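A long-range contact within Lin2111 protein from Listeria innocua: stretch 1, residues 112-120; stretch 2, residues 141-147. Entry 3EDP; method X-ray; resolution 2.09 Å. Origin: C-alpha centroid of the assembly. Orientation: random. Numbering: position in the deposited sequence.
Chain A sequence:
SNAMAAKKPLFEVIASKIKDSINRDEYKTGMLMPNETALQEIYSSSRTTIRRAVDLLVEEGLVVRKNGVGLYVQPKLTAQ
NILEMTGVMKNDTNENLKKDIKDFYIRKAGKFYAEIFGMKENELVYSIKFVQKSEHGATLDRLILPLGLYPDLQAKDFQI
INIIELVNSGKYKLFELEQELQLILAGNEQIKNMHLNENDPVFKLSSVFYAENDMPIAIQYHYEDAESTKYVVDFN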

# COMPACT_ATOMS: atom_id res chain seq x y z
N PHE A 112 8.71 12.06 17.87
CA PHE A 112 7.72 11.92 16.81
C PHE A 112 7.50 10.48 16.37
O PHE A 112 6.37 10.02 16.28
N TYR A 113 8.59 9.76 16.11
CA TYR A 113 8.49 8.37 15.68
C TYR A 113 8.16 7.42 16.83
O TYR A 113 7.43 6.45 16.65
N ALA A 114 8.71 7.70 18.01
CA ALA A 114 8.44 6.89 19.19
C ALA A 114 6.94 6.84 19.46
O ALA A 114 6.40 5.81 19.84
N GLU A 115 6.28 7.97 19.25
CA GLU A 115 4.84 8.07 19.48
C GLU A 115 4.05 7.29 18.43
O GLU A 115 3.05 6.65 18.76
N ILE A 116 4.50 7.33 17.18
CA ILE A 116 3.86 6.57 16.12
C ILE A 116 4.02 5.06 16.29
O ILE A 116 3.06 4.31 16.15
N PHE A 117 5.23 4.62 16.59
CA PHE A 117 5.50 3.19 16.76
C PHE A 117 5.09 2.71 18.14
O PHE A 117 5.03 1.51 18.39
N GLY A 118 4.81 3.65 19.03
CA GLY A 118 4.58 3.32 20.42
C GLY A 118 5.81 2.66 21.02
O GLY A 118 5.71 1.62 21.66
N MSE A 119 6.97 3.28 20.79
CA MSE A 119 8.24 2.77 21.31
C MSE A 119 8.95 3.85 22.14
O MSE A 119 8.44 4.96 22.30
N LYS A 120 10.13 3.52 22.66
CA LYS A 120 10.89 4.47 23.45
C LYS A 120 11.72 5.40 22.56
O LYS A 120 12.38 4.95 21.63
N ASP A 141 11.77 9.16 -1.52
CA ASP A 141 11.17 8.29 -0.53
C ASP A 141 12.00 8.25 0.73
O ASP A 141 13.23 8.24 0.68
N ARG A 142 11.32 8.26 1.87
CA ARG A 142 11.98 8.03 3.14
C ARG A 142 11.26 6.91 3.88
O ARG A 142 10.03 6.92 4.02
N LEU A 143 12.05 5.93 4.33
CA LEU A 143 11.56 4.77 5.07
C LEU A 143 12.15 4.74 6.47
O LEU A 143 13.34 5.00 6.67
N ILE A 144 11.31 4.40 7.44
CA ILE A 144 11.73 4.24 8.82
C ILE A 144 11.35 2.84 9.29
O ILE A 144 10.18 2.46 9.26
N LEU A 145 12.35 2.06 9.71
CA LEU A 145 12.15 0.69 10.19
C LEU A 145 12.83 0.51 11.54
O LEU A 145 14.05 0.59 11.62
N PRO A 146 12.06 0.27 12.60
CA PRO A 146 12.68 0.07 13.92
C PRO A 146 13.58 -1.16 13.95
O PRO A 146 13.22 -2.22 13.44
N LEU A 147 14.77 -0.98 14.53
CA LEU A 147 15.76 -2.04 14.65
C LEU A 147 15.19 -3.29 15.28
O LEU A 147 15.42 -4.39 14.79

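The contact between residues 112-120 and 141-147 of Lin2111 is a small, essentially apolar packing of a helix end against a strand, held by two aromatic rings that each receive an aliphatic group on one face, with no hydrogen bond crossing between the stretches. It illustrates a general principle: when a helix lies over a strand, periodicity selects the side chains that meet. The helix axis runs at 65° to the strand and comes no nearer than 10.9 Å, a gap that side chains must fill. Along the helix, Y113 and F117 stand four residues apart, about one turn, and both direct their CA-to-CB bonds toward the strand. Along the strand, alternation does the same work: R142, I144 and P146 point toward the helix, whereas L145 points away.

The backbone register pairs Y113 with I144 and F117 with P146, and the side chains follow it. Y113 adopts the m rotamer, with chi1 at -68°, and I144 is m at both chi1 and chi2. This places CG1 of I144 over one face of the tyrosine ring, 3.8 Å from CZ of Y113, in a CH-pi contact whose carbon lies 27° off the ring normal. The second pair is tighter and better centred. F117, also m at chi1 (-74°), offers a ring face to the proline: CG of P146 sits 3.5 Å from CE1 of F117 and only 13° off the normal through the ring. A proline ring suits this role, being compact, rigid and aliphatic.

I144 links the two aromatic residues. Its CG2 methyl lies 3.9 Å from CE2 of F117, while its CG1 serves Y113; the backbone O of I144 also approaches the edge of the phenylalanine ring, 3.8 Å from CZ of F117. P146 is shared in a similar way. Beyond the helix, where G118 adopts positive phi, the chain turns and M119, a selenomethionine, points back toward the strand. Its p, t, m conformation brings CE to 4.1 Å from CB of P146, extending the apolar surface past the last helical turn.

Polar groups contribute little. OH of Y113 lies 4.4 Å from NH1 of R142, too far for a hydrogen bond, and the hydroxyl finds its partner elsewhere in the structure. In all, 283 Å² is buried, counting both sides, and the close contacts across the stretches are almost all apolar.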

# COMPACT_ATOMS: atom_id res chain seq x y z
CB PHE A 112 8.08 12.81 15.62
CG PHE A 112 7.10 12.71 14.49
CD1 PHE A 112 5.83 13.27 14.60
CD2 PHE A 112 7.43 12.06 13.31
CE1 PHE A 112 4.92 13.18 13.57
CE2 PHE A 112 6.53 11.97 12.27
CZ PHE A 112 5.27 12.53 12.40
CB TYR A 113 9.77 7.91 14.97
CG TYR A 113 9.99 8.57 13.63
CD1 TYR A 113 8.96 8.66 12.70
CD2 TYR A 113 11.22 9.10 13.30
CE1 TYR A 113 9.16 9.27 11.48
CE2 TYR A 113 11.43 9.72 12.08
CZ TYR A 113 10.40 9.80 11.17
OH TYR A 113 10.61 10.41 9.96
CB ALA A 114 9.17 7.44 20.40
CB GLU A 115 4.41 9.54 19.51
CG GLU A 115 2.93 9.77 19.29
CD GLU A 115 2.58 9.91 17.82
OE1 GLU A 115 3.39 10.50 17.07
OE2 GLU A 115 1.49 9.45 17.42
CB ILE A 116 4.39 6.97 14.73
CG1 ILE A 116 3.94 8.39 14.39
CG2 ILE A 116 3.91 5.98 13.68
CD1 ILE A 116 4.65 8.99 13.19
CB PHE A 117 6.99 2.89 16.53
CG PHE A 117 7.40 2.93 15.09
CD1 PHE A 117 7.00 1.94 14.20
CD2 PHE A 117 8.20 3.96 14.61
CE1 PHE A 117 7.38 1.98 12.87
CE2 PHE A 117 8.58 4.01 13.28
CZ PHE A 117 8.17 3.02 12.41
CB MSE A 119 9.14 2.29 20.17
CG MSE A 119 9.65 3.40 19.26
SE MSE A 119 10.49 2.76 17.61
CE MSE A 119 12.04 1.86 18.38
CB LYS A 120 11.79 3.75 24.45
CG LYS A 120 11.03 2.88 25.44
CD LYS A 120 9.85 3.63 26.04
CE LYS A 120 9.17 2.83 27.14
NZ LYS A 120 10.05 2.65 28.33
CB ASP A 141 11.00 6.86 -1.07
CG ASP A 141 9.76 6.71 -1.92
OD1 ASP A 141 8.80 6.05 -1.46
OD2 ASP A 141 9.73 7.26 -3.04
CB ARG A 142 12.03 9.32 3.97
CG ARG A 142 12.16 9.09 5.47
CD ARG A 142 13.21 10.00 6.11
NE ARG A 142 13.36 11.28 5.42
CZ ARG A 142 12.43 12.23 5.36
NH1 ARG A 142 11.24 12.04 5.94
NH2 ARG A 142 12.67 13.36 4.72
CB LEU A 143 12.00 3.49 4.37
CG LEU A 143 11.16 2.83 3.29
CD1 LEU A 143 11.10 3.69 2.04
CD2 LEU A 143 11.75 1.45 2.99
CB ILE A 144 11.07 5.29 9.72
CG1 ILE A 144 11.32 6.70 9.18
CG2 ILE A 144 11.59 5.16 11.16
CD1 ILE A 144 12.77 7.18 9.29
CB LEU A 145 12.78 -0.31 9.21
CG LEU A 145 12.38 -0.31 7.74
CD1 LEU A 145 13.22 -1.33 6.96
CD2 LEU A 145 10.92 -0.62 7.59
CB PRO A 146 11.47 -0.13 14.85
CG PRO A 146 10.32 0.49 14.12
CD PRO A 146 10.59 0.22 12.67
CB LEU A 147 16.94 -1.55 15.49
CG LEU A 147 18.13 -1.00 14.72
CD1 LEU A 147 18.88 -2.15 14.08
CD2 LEU A 147 17.69 0.03 13.69